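Local coordinates for protein uracil-DNA glycosylase (PDB 4ZBY) that belongs to the uracil-DNA glycosylase superfamily, carries an iron/sulfur cluster and holds uracil in a pocket beside its central sheet, at residues P44-V56 with R75-R87. Sequence-based numbering, arbitrary orientation.
Sequences PGENEDKEGRPFV and RDQVFITNVVKCR. With URA (uracil), chain C; SF4 (iron/sulfur cluster), chain B.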
ATOM      1  N   PRO A  44       6.220  -4.669  -6.065  1.00 17.78           N
ATOM      2  CA  PRO A  44       6.795  -3.924  -7.185  1.00 18.05           C
ATOM      3  C   PRO A  44       6.553  -4.591  -8.523  1.00 20.75           C
ATOM      4  O   PRO A  44       6.620  -5.821  -8.639  1.00 21.56           O
ATOM      5  CB  PRO A  44       8.307  -3.931  -6.885  1.00 18.53           C
ATOM      6  CG  PRO A  44       8.428  -4.200  -5.460  1.00 19.92           C
ATOM      7  CD  PRO A  44       7.215  -4.957  -5.012  1.00 17.74           C
ATOM      8  N   GLY A  45       6.310  -3.784  -9.548  1.00 20.78           N
ATOM      9  CA  GLY A  45       6.390  -4.308 -10.893  1.00 21.50           C
ATOM     10  C   GLY A  45       7.735  -4.011 -11.530  1.00 21.81           C
ATOM     11  O   GLY A  45       8.725  -3.728 -10.849  1.00 20.66           O
ATOM     12  N   GLU A  46       7.764  -4.067 -12.859  1.00 22.78           N
ATOM     13  CA  GLU A  46       9.005  -3.924 -13.603  1.00 25.33           C
ATOM     14  C   GLU A  46       9.680  -2.564 -13.398  1.00 22.02           C
ATOM     15  O   GLU A  46      10.894  -2.493 -13.177  1.00 22.16           O
ATOM     16  CB  GLU A  46       8.736  -4.146 -15.105  1.00 32.72           C
ATOM     17  CG  GLU A  46       9.970  -4.091 -15.971  1.00 41.07           C
ATOM     18  CD  GLU A  46       9.666  -4.347 -17.442  1.00 48.44           C
ATOM     19  OE1 GLU A  46       8.479  -4.487 -17.800  1.00 48.53           O
ATOM     20  OE2 GLU A  46      10.626  -4.408 -18.239  1.00 53.44           O
ATOM     21  N   ASN A  47       8.925  -1.478 -13.533  1.00 22.59           N
ATOM     22  CA  ASN A  47       9.530  -0.155 -13.418  0.59 25.30           C
ATOM     23  C   ASN A  47       9.938   0.141 -11.989  1.00 22.10           C
ATOM     24  O   ASN A  47      10.945   0.813 -11.741  1.00 22.17           O
ATOM     25  CB  ASN A  47       8.575   0.925 -13.928  0.59 27.79           C
ATOM     26  CG  ASN A  47       8.283   0.779 -15.405  0.59 30.76           C
ATOM     27  OD1 ASN A  47       7.127   0.681 -15.817  0.59 32.82           O
ATOM     28  ND2 ASN A  47       9.336   0.738 -16.210  0.59 31.50           N
ATOM     29  N   GLU A  48       9.163  -0.367 -11.047  1.00 19.22           N
ATOM     30  CA  GLU A  48       9.492  -0.206  -9.631  1.00 17.71           C
ATOM     31  C   GLU A  48      10.823  -0.872  -9.301  1.00 20.05           C
ATOM     32  O   GLU A  48      11.652  -0.322  -8.598  1.00 19.30           O
ATOM     33  CB  GLU A  48       8.375  -0.798  -8.761  1.00 16.87           C
ATOM     34  CG  GLU A  48       7.089   0.027  -8.784  1.00 16.95           C
ATOM     35  CD  GLU A  48       6.316  -0.102 -10.078  1.00 21.31           C
ATOM     36  OE1 GLU A  48       6.447  -1.139 -10.799  1.00 18.85           O
ATOM     37  OE2 GLU A  48       5.574   0.849 -10.396  1.00 23.77           O
ATOM     38  N   ASP A  49      11.007  -2.080  -9.812  1.00 18.23           N
ATOM     39  CA  ASP A  49      12.239  -2.839  -9.642  1.00 18.00           C
ATOM     40  C   ASP A  49      13.427  -2.084 -10.230  1.00 20.79           C
ATOM     41  O   ASP A  49      14.491  -1.984  -9.614  1.00 21.08           O
ATOM     42  CB  ASP A  49      12.066  -4.217 -10.319  1.00 18.56           C
ATOM     43  CG  ASP A  49      13.323  -5.069 -10.292  1.00 25.41           C
ATOM     44  OD1 ASP A  49      13.869  -5.316  -9.210  1.00 26.69           O
ATOM     45  OD2 ASP A  49      13.751  -5.522 -11.373  1.00 30.09           O
ATOM     46  N   LYS A  50      13.241  -1.569 -11.441  1.00 22.05           N
ATOM     47  CA  LYS A  50      14.300  -0.829 -12.119  1.00 26.49           C
ATOM     48  C   LYS A  50      14.684   0.415 -11.329  1.00 25.21           C
ATOM     49  O   LYS A  50      15.861   0.790 -11.282  1.00 24.85           O
ATOM     50  CB  LYS A  50      13.866  -0.426 -13.528  1.00 29.86           C
ATOM     51  CG  LYS A  50      13.952  -1.516 -14.562  1.00 36.13           C
ATOM     52  CD  LYS A  50      13.827  -0.927 -15.963  1.00 43.51           C
ATOM     53  CE  LYS A  50      14.024  -1.977 -17.042  1.00 49.24           C
ATOM     54  NZ  LYS A  50      12.776  -2.747 -17.327  1.00 52.74           N
ATOM     55  N   GLU A  51      13.691   1.057 -10.728  1.00 25.88           N
ATOM     56  CA  GLU A  51      13.911   2.359 -10.101  1.00 24.92           C
ATOM     57  C   GLU A  51      14.122   2.334  -8.596  1.00 24.94           C
ATOM     58  O   GLU A  51      14.621   3.302  -8.045  1.00 28.83           O
ATOM     59  CB  GLU A  51      12.738   3.299 -10.436  1.00 24.50           C
ATOM     60  CG  GLU A  51      12.738   3.699 -11.902  1.00 30.47           C
ATOM     61  CD  GLU A  51      11.540   4.546 -12.296  1.00 31.92           C
ATOM     62  OE1 GLU A  51      11.183   5.476 -11.539  1.00 28.18           O
ATOM     63  OE2 GLU A  51      10.959   4.273 -13.373  1.00 36.01           O
ATOM     64  N   GLY A  52      13.735   1.256  -7.924  1.00 21.51           N
ATOM     65  CA  GLY A  52      13.784   1.206  -6.467  1.00 21.02           C
ATOM     66  C   GLY A  52      12.696   2.015  -5.760  1.00 21.70           C
ATOM     67  O   GLY A  52      12.839   2.387  -4.597  1.00 21.24           O
ATOM     68  N   ARG A  53      11.605   2.283  -6.471  1.00 22.93           N
ATOM     69  CA  ARG A  53      10.553   3.207  -6.016  1.00 23.00           C
ATOM     70  C   ARG A  53       9.197   2.561  -6.243  1.00 19.94           C
ATOM     71  O   ARG A  53       9.036   1.876  -7.228  1.00 20.51           O
ATOM     72  CB  ARG A  53      10.618   4.523  -6.789  1.00 26.47           C
ATOM     73  CG  ARG A  53      11.991   5.146  -6.914  1.00 34.98           C
ATOM     74  CD  ARG A  53      11.861   6.454  -7.626  1.00 41.62           C
ATOM     75  NE  ARG A  53      10.763   7.206  -7.027  1.00 44.39           N
ATOM     76  CZ  ARG A  53      10.120   8.199  -7.626  1.00 45.83           C
ATOM     77  NH1 ARG A  53      10.482   8.592  -8.847  1.00 44.71           N
ATOM     78  NH2 ARG A  53       9.129   8.813  -6.993  1.00 44.13           N
ATOM     79  N   PRO A  54       8.219   2.782  -5.345  1.00 18.62           N
ATOM     80  CA  PRO A  54       6.904   2.170  -5.533  1.00 19.26           C
ATOM     81  C   PRO A  54       6.042   2.962  -6.526  1.00 19.36           C
ATOM     82  O   PRO A  54       6.190   4.186  -6.653  1.00 18.15           O
ATOM     83  CB  PRO A  54       6.302   2.201  -4.125  1.00 20.69           C
ATOM     84  CG  PRO A  54       6.896   3.428  -3.528  1.00 18.77           C
ATOM     85  CD  PRO A  54       8.302   3.550  -4.084  1.00 19.82           C
ATOM     86  N   PHE A  55       5.153   2.253  -7.214  1.00 20.83           N
ATOM     87  CA  PHE A  55       4.130   2.885  -8.038  1.00 19.93           C
ATOM     88  C   PHE A  55       4.688   3.994  -8.964  1.00 17.88           C
ATOM     89  O   PHE A  55       4.339   5.190  -8.858  1.00 18.71           O
ATOM     90  CB  PHE A  55       3.001   3.404  -7.125  1.00 19.31           C
ATOM     91  CG  PHE A  55       2.079   2.309  -6.627  1.00 19.66           C
ATOM     92  CD1 PHE A  55       1.205   1.676  -7.500  1.00 20.59           C
ATOM     93  CD2 PHE A  55       2.100   1.898  -5.300  1.00 20.52           C
ATOM     94  CE1 PHE A  55       0.350   0.685  -7.057  1.00 20.65           C
ATOM     95  CE2 PHE A  55       1.265   0.894  -4.857  1.00 17.36           C
ATOM     96  CZ  PHE A  55       0.385   0.295  -5.721  1.00 18.34           C
ATOM     97  N   VAL A  56       5.544   3.582  -9.900  1.00 18.00           N
ATOM     98  CA  VAL A  56       6.111   4.522 -10.881  1.00 19.19           C
ATOM     99  C   VAL A  56       5.830   4.137 -12.334  1.00 23.49           C
ATOM    100  O   VAL A  56       6.124   4.894 -13.255  1.00 26.26           O
ATOM    101  CB  VAL A  56       7.651   4.689 -10.699  1.00 18.34           C
ATOM    102  CG1 VAL A  56       7.945   5.512  -9.465  1.00 20.92           C
ATOM    103  CG2 VAL A  56       8.389   3.343 -10.642  1.00 20.32           C
ATOM    104  N   ARG A  75       2.880  13.235  -3.727  1.00 17.90           N
ATOM    105  CA  ARG A  75       3.398  11.984  -3.167  1.00 19.57           C
ATOM    106  C   ARG A  75       4.236  12.208  -1.911  1.00 18.57           C
ATOM    107  O   ARG A  75       4.235  11.380  -1.005  1.00 18.54           O
ATOM    108  CB  ARG A  75       4.253  11.231  -4.199  1.00 23.34           C
ATOM    109  CG  ARG A  75       3.492  10.713  -5.390  1.00 27.72           C
ATOM    110  CD  ARG A  75       4.477  10.270  -6.478  1.00 29.21           C
ATOM    111  NE  ARG A  75       5.409   9.227  -6.034  1.00 31.85           N
ATOM    112  CZ  ARG A  75       5.249   7.921  -6.265  1.00 31.74           C
ATOM    113  NH1 ARG A  75       4.192   7.482  -6.931  1.00 27.80           N
ATOM    114  NH2 ARG A  75       6.154   7.050  -5.828  1.00 31.34           N
ATOM    115  N   ASP A  76       4.973  13.313  -1.849  1.00 17.41           N
ATOM    116  CA  ASP A  76       5.808  13.545  -0.686  1.00 19.89           C
ATOM    117  C   ASP A  76       5.004  13.860   0.579  1.00 20.65           C
ATOM    118  O   ASP A  76       5.582  13.948   1.674  1.00 21.25           O
ATOM    119  CB  ASP A  76       6.810  14.676  -0.970  1.00 23.09           C
ATOM    120  CG  ASP A  76       7.841  14.272  -2.016  1.00 29.44           C
ATOM    121  OD1 ASP A  76       8.209  13.083  -2.031  1.00 30.41           O
ATOM    122  OD2 ASP A  76       8.261  15.132  -2.827  1.00 29.80           O
ATOM    123  N   GLN A  77       3.680  13.988   0.457  1.00 15.55           N
ATOM    124  CA  GLN A  77       2.865  14.248   1.641  1.00 15.74           C
ATOM    125  C   GLN A  77       2.209  12.984   2.162  1.00 15.32           C
ATOM    126  O   GLN A  77       1.584  13.018   3.209  1.00 17.72           O
ATOM    127  CB  GLN A  77       1.770  15.280   1.360  1.00 13.96           C
ATOM    128  CG  GLN A  77       2.260  16.666   0.970  1.00 19.47           C
ATOM    129  CD  GLN A  77       1.150  17.586   0.523  1.00 24.79           C
ATOM    130  OE1 GLN A  77       0.590  17.421  -0.546  1.00 24.58           O
ATOM    131  NE2 GLN A  77       0.841  18.589   1.339  1.00 31.65           N
ATOM    132  N   VAL A  78       2.361  11.876   1.438  1.00 13.50           N
ATOM    133  CA  VAL A  78       1.763  10.599   1.874  1.00 13.29           C
ATOM    134  C   VAL A  78       2.871   9.570   2.010  1.00 13.50           C
ATOM    135  O   VAL A  78       4.054   9.911   1.801  1.00 16.91           O
ATOM    136  CB  VAL A  78       0.702  10.116   0.895  1.00 15.05           C
ATOM    137  CG1 VAL A  78      -0.414  11.168   0.834  1.00 17.08           C
ATOM    138  CG2 VAL A  78       1.300   9.882  -0.503  1.00 14.27           C
ATOM    139  N   PHE A  79       2.537   8.344   2.410  1.00 13.99           N
ATOM    140  CA  PHE A  79       3.534   7.285   2.412  1.00 13.49           C
ATOM    141  C   PHE A  79       3.025   6.147   1.565  1.00 13.10           C
ATOM    142  O   PHE A  79       1.853   5.771   1.668  1.00 13.80           O
ATOM    143  CB  PHE A  79       3.859   6.794   3.834  1.00 14.48           C
ATOM    144  CG  PHE A  79       5.088   5.922   3.889  1.00 16.42           C
ATOM    145  CD1 PHE A  79       4.982   4.557   3.725  1.00 14.48           C
ATOM    146  CD2 PHE A  79       6.356   6.487   4.077  1.00 18.79           C
ATOM    147  CE1 PHE A  79       6.125   3.735   3.762  1.00 17.15           C
ATOM    148  CE2 PHE A  79       7.500   5.693   4.105  1.00 19.04           C
ATOM    149  CZ  PHE A  79       7.372   4.310   3.932  1.00 17.94           C
ATOM    150  N   ILE A  80       3.893   5.620   0.700  1.00 12.32           N
ATOM    151  CA  ILE A  80       3.470   4.607  -0.276  1.00 11.40           C
ATOM    152  C   ILE A  80       4.402   3.408  -0.228  1.00 15.38           C
ATOM    153  O   ILE A  80       5.619   3.573  -0.314  1.00 14.94           O
ATOM    154  CB  ILE A  80       3.486   5.176  -1.713  1.00 14.40           C
ATOM    155  CG1 ILE A  80       2.513   6.357  -1.838  1.00 16.01           C
ATOM    156  CG2 ILE A  80       3.149   4.059  -2.713  1.00 17.84           C
ATOM    157  CD1 ILE A  80       2.655   7.112  -3.203  1.00 21.42           C
ATOM    158  N   THR A  81       3.839   2.226  -0.047  1.00 14.67           N
ATOM    159  CA  THR A  81       4.664   1.031  -0.034  1.00 14.41           C
ATOM    160  C   THR A  81       3.817  -0.160  -0.477  1.00 15.26           C
ATOM    161  O   THR A  81       2.743   0.025  -1.040  1.00 16.48           O
ATOM    162  CB  THR A  81       5.303   0.818   1.364  1.00 15.29           C
ATOM    163  OG1 THR A  81       6.250  -0.265   1.294  1.00 17.63           O
ATOM    164  CG2 THR A  81       4.257   0.536   2.431  1.00 17.83           C
ATOM    165  N   ASN A  82       4.337  -1.363  -0.255  1.00 15.37           N
ATOM    166  CA  ASN A  82       3.688  -2.611  -0.658  1.00 15.23           C
ATOM    167  C   ASN A  82       3.861  -3.656   0.422  1.00 16.54           C
ATOM    168  O   ASN A  82       4.775  -3.561   1.226  1.00 16.16           O
ATOM    169  CB  ASN A  82       4.275  -3.169  -1.959  1.00 15.37           C
ATOM    170  CG  ASN A  82       4.040  -2.264  -3.156  1.00 17.63           C
ATOM    171  OD1 ASN A  82       2.935  -2.161  -3.655  1.00 19.26           O
ATOM    172  ND2 ASN A  82       5.093  -1.608  -3.621  1.00 17.70           N
ATOM    173  N   VAL A  83       3.011  -4.681   0.411  0.60 17.37           N
ATOM    174  CA  VAL A  83       3.125  -5.743   1.404  0.60 17.87           C
ATOM    175  C   VAL A  83       4.383  -6.595   1.144  0.60 17.43           C
ATOM    176  O   VAL A  83       5.017  -7.078   2.088  0.60 16.71           O
ATOM    177  CB  VAL A  83       1.842  -6.613   1.429  0.60 19.06           C
ATOM    178  CG1 VAL A  83       1.614  -7.282   0.086  0.60 21.35           C
ATOM    179  CG2 VAL A  83       1.900  -7.641   2.553  0.60 18.69           C
ATOM    180  N   VAL A  84       4.764  -6.749  -0.130  1.00 16.51           N
ATOM    181  CA  VAL A  84       6.000  -7.417  -0.489  1.00 15.13           C
ATOM    182  C   VAL A  84       6.870  -6.399  -1.218  1.00 16.58           C
ATOM    183  O   VAL A  84       6.364  -5.604  -2.020  1.00 17.32           O
ATOM    184  CB  VAL A  84       5.729  -8.653  -1.377  1.00 17.79           C
ATOM    185  CG1 VAL A  84       6.991  -9.155  -2.053  1.00 22.04           C
ATOM    186  CG2 VAL A  84       5.118  -9.753  -0.499  1.00 16.67           C
ATOM    187  N   LYS A  85       8.163  -6.405  -0.928  1.00 14.98           N
ATOM    188  CA  LYS A  85       8.988  -5.302  -1.393  1.00 15.25           C
ATOM    189  C   LYS A  85       9.988  -5.625  -2.517  1.00 15.91           C
ATOM    190  O   LYS A  85      10.748  -4.746  -2.965  1.00 19.38           O
ATOM    191  CB  LYS A  85       9.673  -4.680  -0.172  1.00 17.89           C
ATOM    192  CG  LYS A  85       8.613  -3.993   0.729  1.00 21.75           C
ATOM    193  CD  LYS A  85       9.117  -3.817   2.134  1.00 23.90           C
ATOM    194  CE  LYS A  85       8.400  -2.686   2.835  1.00 18.70           C
ATOM    195  NZ  LYS A  85       6.928  -2.886   3.027  1.00 16.53           N
ATOM    196  N   CYS A  86       9.945  -6.853  -3.032  1.00 15.09           N
ATOM    197  CA  CYS A  86      10.693  -7.197  -4.236  1.00 19.13           C
ATOM    198  C   CYS A  86       9.757  -7.722  -5.309  1.00 17.86           C
ATOM    199  O   CYS A  86       8.722  -8.287  -5.003  1.00 19.88           O
ATOM    200  CB  CYS A  86      11.763  -8.241  -3.948  1.00 18.60           C
ATOM    201  SG  CYS A  86      12.984  -7.564  -2.780  1.00 21.21           S
ATOM    202  N   ARG A  87      10.128  -7.482  -6.560  1.00 19.13           N
ATOM    203  CA  ARG A  87       9.339  -7.936  -7.723  1.00 19.04           C
ATOM    204  C   ARG A  87       9.340  -9.448  -7.885  1.00 21.15           C
ATOM    205  O   ARG A  87      10.378 -10.049  -8.099  1.00 19.15           O
ATOM    206  CB  ARG A  87       9.893  -7.304  -9.003  1.00 20.22           C
ATOM    207  CG  ARG A  87       9.088  -7.600 -10.261  1.00 21.99           C
ATOM    208  CD  ARG A  87       9.929  -7.355 -11.503  1.00 28.83           C
ATOM    209  NE  ARG A  87       9.114  -7.410 -12.711  1.00 40.19           N
ATOM    210  CZ  ARG A  87       9.603  -7.366 -13.948  1.00 45.62           C
ATOM    211  NH1 ARG A  87       8.781  -7.419 -14.984  1.00 50.26           N
ATOM    212  NH2 ARG A  87      10.911  -7.265 -14.148  1.00 46.56           N
TER
HETATM  213  N1  URA C 202       1.860  -2.570  -8.239  1.00 27.42           N
HETATM  214  C2  URA C 202       1.895  -2.561  -6.888  1.00 24.52           C
HETATM  215  O2  URA C 202       1.205  -3.291  -6.201  1.00 22.65           O
HETATM  216  N3  URA C 202       2.873  -1.839  -6.328  1.00 23.73           N
HETATM  217  C4  URA C 202       3.813  -1.122  -6.978  1.00 22.81           C
HETATM  218  O4  URA C 202       4.602  -0.449  -6.337  1.00 20.13           O
HETATM  219  C5  URA C 202       3.739  -1.145  -8.385  1.00 24.48           C
HETATM  220  C6  URA C 202       2.762  -1.858  -8.994  1.00 24.69           C
HETATM  221 FE1  SF4 B 201      11.794 -10.995   0.315  1.00 23.05          FE
HETATM  222 FE2  SF4 B 201      13.329  -9.333   1.728  1.00 22.47          FE
HETATM  223 FE3  SF4 B 201      12.573  -8.654  -0.768  1.00 20.70          FE
HETATM  224 FE4  SF4 B 201      10.791  -8.675   1.213  1.00 21.04          FE
HETATM  225  S1  SF4 B 201      12.574  -7.281   1.014  1.00 17.58           S
HETATM  226  S2  SF4 B 201      10.490  -9.510  -0.851  1.00 19.19           S
HETATM  227  S3  SF4 B 201      11.523 -10.434   2.472  1.00 22.02           S
HETATM  228  S4  SF4 B 201      13.905 -10.440  -0.160  1.00 20.93           S
HETATM  229  O   HOH W   1      12.202  -5.516  -7.023  1.00 21.25           O
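Phe55 and Asn82 meet around the bound uracil, Phe55 CE2 lying 3.7 Å from Asn82 OD1. The Phe55 ring lies against one face of the base, while Asn82 bonds to the rim of the base: uracil N3 donates to Asn82 OD1 (2.7 Å, nearly straight at 168°) and Asn82 ND2 donates to uracil O4. That oxygen also accepts the backbone N-H of Phe55, so the two segments share it. Glu48 closes in beside C5; its chain bends at chi2 (74°), and OE2 accepts the N-H of Val56.

Behind the pocket, Ile80 CG2 touches the ring edge at Phe55 CD2 (3.5 Å) and also meets Pro54 CG. Arg75 then fastens the backbone of this turn. Arg75 NH2 reaches Pro54 O at 3.0 Å, in the guanidinium plane, and its NH1 reaches Phe55 O along a more bent path (134°). Arg53 comes up close to Arg75, and Glu30 forms salt bridges with both.

At the other end Pro44 packs against the backbone of 84-87, with Pro44 CD 3.2 Å from Val84 O. The extended Arg87 runs alongside Glu46 and lays a guanidinium face over its CA; a water links Arg87 N to Asp49 OD1, which also accepts from Thr24 N. The neighbouring Cys86 SG binds the iron atom FE3 of the cluster at 2.3 Å.

One strand and its following loop thus serve both sites. Asn82 offers an N-H to uracil O4 and an acceptor to N3, and this complementary pairing is consistent with a fixed orientation of the base in the pocket.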